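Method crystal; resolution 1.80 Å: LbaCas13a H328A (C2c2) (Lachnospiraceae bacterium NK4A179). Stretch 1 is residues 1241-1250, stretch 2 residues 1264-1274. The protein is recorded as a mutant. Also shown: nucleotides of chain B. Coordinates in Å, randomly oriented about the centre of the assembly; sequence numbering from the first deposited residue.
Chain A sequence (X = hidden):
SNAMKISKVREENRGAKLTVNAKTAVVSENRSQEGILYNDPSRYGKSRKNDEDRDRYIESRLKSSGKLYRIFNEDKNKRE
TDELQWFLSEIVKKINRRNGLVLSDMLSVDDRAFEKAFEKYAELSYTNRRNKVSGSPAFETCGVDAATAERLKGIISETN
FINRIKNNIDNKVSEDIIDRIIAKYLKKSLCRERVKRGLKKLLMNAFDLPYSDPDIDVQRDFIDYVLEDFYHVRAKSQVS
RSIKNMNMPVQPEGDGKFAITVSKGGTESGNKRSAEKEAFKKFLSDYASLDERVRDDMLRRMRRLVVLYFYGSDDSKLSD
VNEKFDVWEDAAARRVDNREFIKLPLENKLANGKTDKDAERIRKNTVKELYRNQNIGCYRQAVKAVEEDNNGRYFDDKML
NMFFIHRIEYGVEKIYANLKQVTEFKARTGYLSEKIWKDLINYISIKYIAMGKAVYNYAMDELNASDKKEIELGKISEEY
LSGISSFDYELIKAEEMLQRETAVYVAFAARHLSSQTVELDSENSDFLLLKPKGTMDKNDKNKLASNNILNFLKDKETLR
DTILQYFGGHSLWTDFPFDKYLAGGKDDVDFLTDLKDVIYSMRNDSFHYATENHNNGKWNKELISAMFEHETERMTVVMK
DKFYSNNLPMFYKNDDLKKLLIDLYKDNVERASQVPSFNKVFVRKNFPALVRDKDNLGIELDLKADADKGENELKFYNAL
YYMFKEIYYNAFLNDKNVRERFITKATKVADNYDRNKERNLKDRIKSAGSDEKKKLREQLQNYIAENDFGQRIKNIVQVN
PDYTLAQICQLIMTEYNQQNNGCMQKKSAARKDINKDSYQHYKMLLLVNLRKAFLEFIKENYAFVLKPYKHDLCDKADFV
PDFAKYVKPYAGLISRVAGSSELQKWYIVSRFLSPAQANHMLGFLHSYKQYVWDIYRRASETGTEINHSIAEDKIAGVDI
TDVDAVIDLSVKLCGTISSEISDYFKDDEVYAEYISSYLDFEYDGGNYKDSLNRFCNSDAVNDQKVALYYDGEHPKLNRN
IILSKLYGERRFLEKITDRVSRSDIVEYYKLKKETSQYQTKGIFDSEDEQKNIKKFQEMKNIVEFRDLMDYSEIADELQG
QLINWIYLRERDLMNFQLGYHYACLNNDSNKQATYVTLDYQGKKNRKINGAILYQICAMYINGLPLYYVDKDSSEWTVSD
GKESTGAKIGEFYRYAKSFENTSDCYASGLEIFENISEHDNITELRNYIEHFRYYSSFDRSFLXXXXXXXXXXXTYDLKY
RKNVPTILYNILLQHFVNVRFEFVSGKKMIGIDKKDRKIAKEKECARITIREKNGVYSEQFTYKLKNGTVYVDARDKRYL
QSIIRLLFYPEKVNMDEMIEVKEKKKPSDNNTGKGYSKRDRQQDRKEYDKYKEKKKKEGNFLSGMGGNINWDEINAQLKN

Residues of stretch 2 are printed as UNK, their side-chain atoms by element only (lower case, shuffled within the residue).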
ATOM      1  N   ASN A1241      13.459  12.631  18.079  1.00 23.45           N
ATOM      2  CA  ASN A1241      13.557  11.188  17.909  1.00 22.79           C
ATOM      3  C   ASN A1241      12.923  10.756  16.598  1.00 24.29           C
ATOM      4  O   ASN A1241      13.395   9.802  15.964  1.00 24.85           O
ATOM      5  CB  ASN A1241      12.894  10.483  19.079  1.00 22.84           C
ATOM      6  CG  ASN A1241      13.416  10.973  20.401  1.00 26.46           C
ATOM      7  OD1 ASN A1241      12.793  11.815  21.055  1.00 25.12           O
ATOM      8  ND2 ASN A1241      14.587  10.480  20.786  1.00 24.72           N
ATOM      9  N   ILE A1242      11.867  11.454  16.180  1.00 24.09           N
ATOM     10  CA  ILE A1242      11.260  11.150  14.890  1.00 24.28           C
ATOM     11  C   ILE A1242      12.241  11.459  13.776  1.00 25.50           C
ATOM     12  O   ILE A1242      12.458  10.642  12.877  1.00 22.48           O
ATOM     13  CB  ILE A1242       9.942  11.918  14.714  1.00 26.67           C
ATOM     14  CG1 ILE A1242       8.952  11.527  15.808  1.00 27.65           C
ATOM     15  CG2 ILE A1242       9.348  11.665  13.328  1.00 28.09           C
ATOM     16  CD1 ILE A1242       8.747  10.044  15.929  1.00 30.35           C
ATOM     17  N   THR A1243      12.851  12.649  13.819  1.00 22.67           N
ATOM     18  CA  THR A1243      13.889  12.994  12.853  1.00 26.24           C
ATOM     19  C   THR A1243      15.004  11.965  12.850  1.00 27.72           C
ATOM     20  O   THR A1243      15.475  11.543  11.783  1.00 25.20           O
ATOM     21  CB  THR A1243      14.467  14.371  13.180  1.00 27.95           C
ATOM     22  OG1 THR A1243      13.405  15.322  13.210  1.00 28.49           O
ATOM     23  CG2 THR A1243      15.492  14.769  12.130  1.00 31.07           C
ATOM     24  N   GLU A1244      15.436  11.545  14.041  1.00 24.45           N
ATOM     25  CA  GLU A1244      16.490  10.546  14.126  1.00 26.57           C
ATOM     26  C   GLU A1244      16.066   9.241  13.473  1.00 27.22           C
ATOM     27  O   GLU A1244      16.852   8.620  12.748  1.00 24.60           O
ATOM     28  CB  GLU A1244      16.871  10.310  15.585  1.00 33.47           C
ATOM     29  CG  GLU A1244      17.926   9.228  15.761  1.00 44.10           C
ATOM     30  CD  GLU A1244      18.691   9.382  17.061  1.00 54.39           C
ATOM     31  OE1 GLU A1244      19.580  10.258  17.130  1.00 59.15           O
ATOM     32  OE2 GLU A1244      18.387   8.641  18.019  1.00 58.26           O
ATOM     33  N   LEU A1245      14.828   8.806  13.725  1.00 23.23           N
ATOM     34  CA  LEU A1245      14.351   7.562  13.121  1.00 20.11           C
ATOM     35  C   LEU A1245      14.281   7.691  11.600  1.00 21.96           C
ATOM     36  O   LEU A1245      14.735   6.811  10.864  1.00 22.32           O
ATOM     37  CB  LEU A1245      12.991   7.201  13.710  1.00 22.48           C
ATOM     38  CG  LEU A1245      12.230   6.072  13.004  1.00 22.51           C
ATOM     39  CD1 LEU A1245      13.012   4.773  13.097  1.00 25.85           C
ATOM     40  CD2 LEU A1245      10.830   5.930  13.649  1.00 23.72           C
ATOM     41  N   ARG A1246      13.716   8.795  11.110  1.00 21.97           N
ATOM     42  CA  ARG A1246      13.649   9.033   9.676  1.00 21.74           C
ATOM     43  C   ARG A1246      15.037   8.964   9.054  1.00 23.74           C
ATOM     44  O   ARG A1246      15.253   8.302   8.029  1.00 20.80           O
ATOM     45  CB  ARG A1246      13.008  10.406   9.435  1.00 25.03           C
ATOM     46  CG  ARG A1246      12.806  10.772   7.982  1.00 29.18           C
ATOM     47  CD  ARG A1246      13.849  11.739   7.467  1.00 31.88           C
ATOM     48  NE  ARG A1246      13.779  11.836   6.010  1.00 33.29           N
ATOM     49  CZ  ARG A1246      12.948  12.639   5.360  1.00 30.38           C
ATOM     50  NH1 ARG A1246      12.116  13.430   6.039  1.00 31.27           N
ATOM     51  NH2 ARG A1246      12.940  12.653   4.033  1.00 27.91           N
ATOM     52  N   ASN A1247      16.002   9.641   9.680  1.00 23.24           N
ATOM     53  CA  ASN A1247      17.352   9.649   9.134  1.00 22.91           C
ATOM     54  C   ASN A1247      17.968   8.268   9.200  1.00 20.66           C
ATOM     55  O   ASN A1247      18.660   7.846   8.266  1.00 25.40           O
ATOM     56  CB  ASN A1247      18.224  10.651   9.888  1.00 23.47           C
ATOM     57  CG  ASN A1247      17.892  12.093   9.553  1.00 29.75           C
ATOM     58  OD1 ASN A1247      17.291  12.395   8.517  1.00 31.32           O
ATOM     59  ND2 ASN A1247      18.306  12.998  10.425  1.00 31.64           N
ATOM     60  N   TYR A1248      17.738   7.554  10.307  1.00 23.80           N
ATOM     61  CA  TYR A1248      18.276   6.210  10.441  1.00 21.86           C
ATOM     62  C   TYR A1248      17.848   5.350   9.266  1.00 21.88           C
ATOM     63  O   TYR A1248      18.666   4.670   8.642  1.00 21.33           O
ATOM     64  CB  TYR A1248      17.807   5.604  11.761  1.00 23.77           C
ATOM     65  CG  TYR A1248      18.422   4.269  12.078  1.00 26.76           C
ATOM     66  CD1 TYR A1248      19.605   4.182  12.792  1.00 27.61           C
ATOM     67  CD2 TYR A1248      17.820   3.091  11.658  1.00 28.56           C
ATOM     68  CE1 TYR A1248      20.165   2.967  13.085  1.00 30.77           C
ATOM     69  CE2 TYR A1248      18.378   1.873  11.937  1.00 30.15           C
ATOM     70  CZ  TYR A1248      19.556   1.815  12.653  1.00 31.38           C
ATOM     71  OH  TYR A1248      20.119   0.588  12.938  1.00 31.53           O
ATOM     72  N   ILE A1249      16.556   5.388   8.939  1.00 20.48           N
ATOM     73  CA  ILE A1249      16.039   4.595   7.829  1.00 19.61           C
ATOM     74  C   ILE A1249      16.603   5.102   6.505  1.00 15.80           C
ATOM     75  O   ILE A1249      17.189   4.344   5.720  1.00 20.42           O
ATOM     76  CB  ILE A1249      14.503   4.645   7.819  1.00 21.69           C
ATOM     77  CG1 ILE A1249      13.940   3.975   9.078  1.00 21.39           C
ATOM     78  CG2 ILE A1249      13.964   3.999   6.554  1.00 20.13           C
ATOM     79  CD1 ILE A1249      12.500   4.400   9.350  1.00 19.88           C
ATOM     80  N   GLU A1250      16.402   6.391   6.226  1.00 18.78           N
ATOM     81  CA  GLU A1250      16.696   6.874   4.881  1.00 20.60           C
ATOM     82  C   GLU A1250      18.189   6.891   4.595  1.00 23.59           C
ATOM     83  O   GLU A1250      18.597   6.825   3.428  1.00 23.92           O
ATOM     84  CB  GLU A1250      16.106   8.260   4.647  1.00 23.33           C
ATOM     85  CG  GLU A1250      16.176   8.626   3.164  1.00 28.93           C
ATOM     86  CD  GLU A1250      15.184   9.683   2.758  1.00 32.14           C
ATOM     87  OE1 GLU A1250      14.498  10.214   3.649  1.00 30.96           O
ATOM     88  OE2 GLU A1250      15.086   9.966   1.543  1.00 31.30           O
ATOM     89  N   UNK A1264      12.422  -4.031  15.272  1.00 21.84           N
ATOM     90  CA  UNK A1264      12.512  -2.892  16.169  1.00 21.87           C
ATOM     91  C   UNK A1264      12.202  -1.582  15.470  1.00 18.60           C
ATOM     92  O   UNK A1264      11.620  -0.674  16.067  1.00 22.63           O
ATOM     93  N   UNK A1265      12.612  -1.458  14.209  1.00 19.69           N
ATOM     94  CA  UNK A1265      12.307  -0.247  13.454  1.00 17.99           C
ATOM     95  C   UNK A1265      10.819  -0.184  13.151  1.00 16.57           C
ATOM     96  O   UNK A1265      10.170   0.844  13.379  1.00 21.04           O
ATOM     97  c   UNK A1265      13.147  -0.190  12.172  1.00 18.40           C
ATOM     98  c   UNK A1265      14.633  -0.024  12.509  1.00 25.00           C
ATOM     99  c   UNK A1265      12.689   1.001  11.283  1.00 17.83           C
ATOM    100  c   UNK A1265      15.570  -0.578  11.428  1.00 28.83           C
ATOM    101  N   UNK A1266      10.255  -1.291  12.651  1.00 19.90           N
ATOM    102  CA  UNK A1266       8.815  -1.340  12.429  1.00 18.89           C
ATOM    103  C   UNK A1266       8.067  -1.085  13.732  1.00 19.89           C
ATOM    104  O   UNK A1266       7.029  -0.410  13.744  1.00 18.26           O
ATOM    105  c   UNK A1266       9.754  -2.727   9.673  1.00 19.43           C
ATOM    106  o   UNK A1266       8.745  -2.545   6.158  1.00 19.63           O
ATOM    107  c   UNK A1266       7.439  -2.566   8.144  1.00 16.89           C
ATOM    108  c   UNK A1266       8.426  -2.691  11.819  1.00 17.54           C
ATOM    109  c   UNK A1266       8.672  -2.591   7.530  1.00 18.31           C
ATOM    110  c   UNK A1266       7.365  -2.598   9.528  1.00 21.87           C
ATOM    111  c   UNK A1266       8.520  -2.687  10.311  1.00 18.09           C
ATOM    112  c   UNK A1266       9.842  -2.695   8.273  1.00 16.81           C
ATOM    113  N   UNK A1267       8.604  -1.584  14.851  1.00 20.13           N
ATOM    114  CA  UNK A1267       7.967  -1.334  16.140  1.00 18.88           C
ATOM    115  C   UNK A1267       7.951   0.152  16.454  1.00 19.13           C
ATOM    116  O   UNK A1267       6.955   0.670  16.970  1.00 20.62           O
ATOM    117  o   UNK A1267       8.571  -3.462  17.153  1.00 22.01           O
ATOM    118  c   UNK A1267       8.698  -2.072  17.276  1.00 20.13           C
ATOM    119  N   UNK A1268       9.053   0.847  16.174  1.00 19.28           N
ATOM    120  CA  UNK A1268       9.086   2.258  16.528  1.00 19.58           C
ATOM    121  C   UNK A1268       8.227   3.084  15.580  1.00 20.25           C
ATOM    122  O   UNK A1268       7.623   4.078  16.003  1.00 21.83           O
ATOM    123  c   UNK A1268      10.521   2.782  16.562  1.00 21.45           C
ATOM    124  c   UNK A1268      10.546   4.227  17.056  1.00 28.14           C
ATOM    125  o   UNK A1268      12.042   5.978  17.552  1.00 29.81           O
ATOM    126  o   UNK A1268      12.919   4.050  16.951  1.00 29.04           O
ATOM    127  c   UNK A1268      11.940   4.788  17.199  1.00 29.22           C
ATOM    128  N   UNK A1269       8.149   2.683  14.307  1.00 20.96           N
ATOM    129  CA  UNK A1269       7.202   3.320  13.396  1.00 19.02           C
ATOM    130  C   UNK A1269       5.788   3.172  13.943  1.00 17.85           C
ATOM    131  O   UNK A1269       5.046   4.147  14.085  1.00 18.41           O
ATOM    132  c   UNK A1269       7.344   2.722  11.981  1.00 19.54           C
ATOM    133  c   UNK A1269       6.163   3.159  11.085  1.00 19.17           C
ATOM    134  c   UNK A1269       8.673   3.137  11.358  1.00 20.83           C
ATOM    135  N   UNK A1270       5.405   1.943  14.281  1.00 19.87           N
ATOM    136  CA  UNK A1270       4.094   1.698  14.870  1.00 19.83           C
ATOM    137  C   UNK A1270       3.883   2.541  16.124  1.00 20.56           C
ATOM    138  O   UNK A1270       2.799   3.087  16.342  1.00 21.10           O
ATOM    139  c   UNK A1270       0.225  -0.342  15.613  1.00 18.35           C
ATOM    140  c   UNK A1270       2.628  -0.153  15.813  1.00 17.71           C
ATOM    141  c   UNK A1270       3.950   0.210  15.210  1.00 16.85           C
ATOM    142  c   UNK A1270       2.559  -0.699  17.095  1.00 23.71           C
ATOM    143  c   UNK A1270       1.342  -1.044  17.647  1.00 25.43           C
ATOM    144  c   UNK A1270       1.455  -0.008  15.076  1.00 17.24           C
ATOM    145  c   UNK A1270       0.169  -0.890  16.903  1.00 22.59           C
ATOM    146  N   UNK A1271       4.908   2.643  16.959  1.00 22.14           N
ATOM    147  CA  UNK A1271       4.737   3.312  18.240  1.00 21.28           C
ATOM    148  C   UNK A1271       4.535   4.809  18.067  1.00 20.93           C
ATOM    149  O   UNK A1271       3.669   5.398  18.727  1.00 22.87           O
ATOM    150  c   UNK A1271       5.939   3.053  19.139  1.00 23.55           C
ATOM    151  c   UNK A1271       5.790   3.742  20.483  1.00 25.28           C
ATOM    152  o   UNK A1271       6.232   4.900  20.598  1.00 26.03           O
ATOM    153  o   UNK A1271       5.186   3.136  21.402  1.00 26.48           O
ATOM    154  N   UNK A1272       5.314   5.452  17.180  1.00 20.97           N
ATOM    155  CA  UNK A1272       5.266   6.909  17.175  1.00 21.49           C
ATOM    156  C   UNK A1272       5.536   7.605  15.848  1.00 20.27           C
ATOM    157  O   UNK A1272       5.616   8.838  15.849  1.00 23.63           O
ATOM    158  c   UNK A1272       6.259   7.477  18.212  1.00 23.27           C
ATOM    159  c   UNK A1272       7.715   7.073  18.010  1.00 24.75           C
ATOM    160  n   UNK A1272       9.948   7.353  19.133  1.00 23.23           N
ATOM    161  c   UNK A1272      10.798   7.791  20.060  1.00 25.48           C
ATOM    162  n   UNK A1272      10.370   8.660  20.973  1.00 23.01           N
ATOM    163  n   UNK A1272      12.055   7.375  20.074  1.00 24.33           N
ATOM    164  c   UNK A1272       8.562   7.795  19.071  1.00 24.22           C
ATOM    165  N   UNK A1273       5.680   6.905  14.718  1.00 20.12           N
ATOM    166  CA  UNK A1273       5.904   7.652  13.488  1.00 19.28           C
ATOM    167  C   UNK A1273       4.597   8.185  12.913  1.00 16.40           C
ATOM    168  O   UNK A1273       4.579   9.236  12.263  1.00 19.91           O
ATOM    169  c   UNK A1273       6.871   7.399  10.061  1.00 22.07           C
ATOM    170  c   UNK A1273       8.629   8.845   9.311  1.00 19.79           C
ATOM    171  c   UNK A1273       7.525   8.071   9.033  1.00 18.03           C
ATOM    172  c   UNK A1273       6.626   6.761  12.475  1.00 21.48           C
ATOM    173  c   UNK A1273       7.323   7.507  11.376  1.00 23.35           C
ATOM    174  c   UNK A1273       8.435   8.297  11.640  1.00 25.19           C
ATOM    175  c   UNK A1273       9.077   8.972  10.622  1.00 26.58           C
ATOM    176  N   UNK A1274       3.486   7.492  13.164  1.00 16.65           N
ATOM    177  CA  UNK A1274       2.191   7.851  12.611  1.00 19.25           C
ATOM    178  C   UNK A1274       1.234   8.302  13.704  1.00 19.45           C
ATOM    179  O   UNK A1274       0.049   7.971  13.706  1.00 20.16           O
ATOM    180  c   UNK A1274       2.794   7.409   8.294  1.00 18.17           C
ATOM    181  c   UNK A1274       2.172   7.532   9.535  1.00 16.44           C
ATOM    182  c   UNK A1274       3.039   5.399  10.196  1.00 19.65           C
ATOM    183  c   UNK A1274       3.662   5.264   8.950  1.00 19.69           C
ATOM    184  c   UNK A1274       3.536   6.263   8.003  1.00 21.87           C
ATOM    185  c   UNK A1274       1.625   6.676  11.813  1.00 19.61           C
ATOM    186  c   UNK A1274       2.283   6.519  10.490  1.00 16.97           C
TER
ATOM    187  P     A B   4      -0.107   4.470  23.269  1.00 30.12           P
ATOM    188  OP1   A B   4      -0.728   5.183  22.111  1.00 28.16           O
ATOM    189  OP2   A B   4      -0.820   4.376  24.569  1.00 28.65           O
ATOM    190  O5'   A B   4       0.220   2.982  22.827  1.00 29.02           O
ATOM    191  C5'   A B   4       0.966   2.724  21.648  1.00 27.04           C
ATOM    192  C4'   A B   4       1.324   1.270  21.574  1.00 25.63           C
ATOM    193  O4'   A B   4       2.173   0.922  22.694  1.00 23.42           O
ATOM    194  C3'   A B   4       0.155   0.313  21.692  1.00 25.16           C
ATOM    195  O3'   A B   4      -0.527   0.148  20.466  1.00 21.14           O
ATOM    196  C2'   A B   4       0.821  -0.958  22.196  1.00 21.61           C
ATOM    197  O2'   A B   4       1.520  -1.607  21.141  1.00 21.17           O
ATOM    198  C1'   A B   4       1.861  -0.378  23.148  1.00 23.14           C
ATOM    199  N9    A B   4       1.354  -0.262  24.527  1.00 21.11           N
ATOM    200  C8    A B   4       0.899   0.845  25.201  1.00 29.74           C
ATOM    201  N7    A B   4       0.550   0.590  26.444  1.00 29.80           N
ATOM    202  C5    A B   4       0.810  -0.767  26.591  1.00 29.57           C
ATOM    203  C6    A B   4       0.657  -1.678  27.661  1.00 32.74           C
ATOM    204  N6    A B   4       0.194  -1.351  28.869  1.00 34.45           N
ATOM    205  N1    A B   4       1.026  -2.959  27.445  1.00 30.16           N
ATOM    206  C2    A B   4       1.493  -3.318  26.246  1.00 30.91           C
ATOM    207  N3    A B   4       1.674  -2.555  25.167  1.00 27.10           N
ATOM    208  C4    A B   4       1.302  -1.297  25.412  1.00 25.00           C
ATOM    209  P     A B   3       0.658   8.506  26.996  1.00 43.03           P
ATOM    210  OP1   A B   3      -0.530   7.921  26.319  1.00 43.63           O
ATOM    211  OP2   A B   3       0.646   8.755  28.460  1.00 37.66           O
ATOM    212  O5'   A B   3       1.946   7.616  26.750  1.00 39.22           O
ATOM    213  C5'   A B   3       1.819   6.251  26.488  1.00 33.67           C
ATOM    214  C4'   A B   3       2.712   5.853  25.352  1.00 30.62           C
ATOM    215  O4'   A B   3       3.966   5.376  25.902  1.00 30.45           O
ATOM    216  C3'   A B   3       2.160   4.688  24.549  1.00 31.80           C
ATOM    217  O3'   A B   3       1.337   5.127  23.482  1.00 26.72           O
ATOM    218  C2'   A B   3       3.402   3.935  24.126  1.00 28.73           C
ATOM    219  O2'   A B   3       4.034   4.605  23.047  1.00 26.41           O
ATOM    220  C1'   A B   3       4.280   4.122  25.364  1.00 28.99           C
ATOM    221  N9    A B   3       4.000   3.133  26.419  1.00 28.75           N
ATOM    222  C8    A B   3       3.536   3.398  27.697  1.00 32.74           C
ATOM    223  N7    A B   3       3.401   2.325  28.442  1.00 29.73           N
ATOM    224  C5    A B   3       3.800   1.291  27.597  1.00 30.84           C
ATOM    225  C6    A B   3       3.909  -0.098  27.787  1.00 28.92           C
ATOM    226  N6    A B   3       3.575  -0.696  28.933  1.00 31.08           N
ATOM    227  N1    A B   3       4.356  -0.857  26.757  1.00 25.22           N
ATOM    228  C2    A B   3       4.679  -0.240  25.612  1.00 26.99           C
ATOM    229  N3    A B   3       4.622   1.059  25.321  1.00 27.11           N
ATOM    230  C4    A B   3       4.175   1.774  26.360  1.00 28.41           C
HETATM  231  O   HOH W   1      14.248   7.408  17.050  1.00 26.77           O

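Position 1264 has no side-chain atoms, not even a CB. It makes no contact with stretch 1. It is Gly1264.

Position 1265 has four carbons, forked at the first, with one arm two carbons long. They lie against Leu1245, Tyr1248 and Ile1249. A beta-branched chain of four carbons is isoleucine, Ile1265. Its CG2 is 3.9 Å from Ile1249 CG1 and 4.2 Å from Leu1245 CD1. Its CD1 meets the ring edge of Tyr1248, 3.8 Å from CE2 of that residue.

Position 1266 carries one carbon, then a six-carbon ring bearing one oxygen. Its CA-to-CB bond points away, and it does not touch stretch 1. It is Tyr1266.

Position 1267 has one carbon and one oxygen. It is out of reach of stretch 1. One carbon bearing one oxygen is a serine side chain, Ser1267.

Position 1268 has three carbons in a row, the third carrying two oxygens. The chain is extended and passes Leu1245. It is Glu1268. Its CG is 3.8 Å from Leu1245 CD2.

Position 1269 has one carbon carrying two more. One arm approaches Leu1245. The symmetric fork identifies Val1269. Val1269 CG2 is 4.2 Å from Leu1245 CD2.

Position 1270 has one carbon and a plain six-carbon ring. It is out of reach of stretch 1. It is Phe1270, and its ring edge faces A4 of chain B, with CE2 3.5 Å from O2' of that nucleotide.

Position 1271 has two carbons, the second carrying two oxygens. It is out of reach of stretch 1. It faces the RNA and is Asp1271. O2' of A3 donates a very short hydrogen bond of 2.5 Å to Asp1271 OD1.

Position 1272 has three carbons, a nitrogen, then a carbon with two more nitrogens. It reaches Asn1241 and lies by Ile1242. This guanidinium is Arg1272. Asn1241 CB lies over one face, 3.4 Å from Arg1272 NH2. Ile1242 CD1 is 3.4 Å from Arg1272 O. Arg1272 NH2 and NE both bond Glu1268 OE1, at 2.9 and 3.0 Å, within a salt bridge.

Position 1273 has one carbon and a six-carbon ring. It packs on Ile1242, Leu1245 and Arg1246. It is Phe1273. Its CE1 is 3.8 Å from Ile1242 CG2.

Position 1274 has the same atoms but makes no contact. It is Phe1274.

The helices run roughly antiparallel, at 146°, with axes 11.0 Å apart at closest approach. Leu1245 is the knob, seated among Ile1265, Glu1268, Val1269 and Phe1273. No direct hydrogen bond crosses. Water 1 links the two sides, donating to Asn1241 O (2.8 Å) and Glu1268 OE1 (2.7 Å). The contact is therefore mainly apolar packing, with a water bridge beside it.

Stretch 2 (1264-1274) GIYSEVFDRFF
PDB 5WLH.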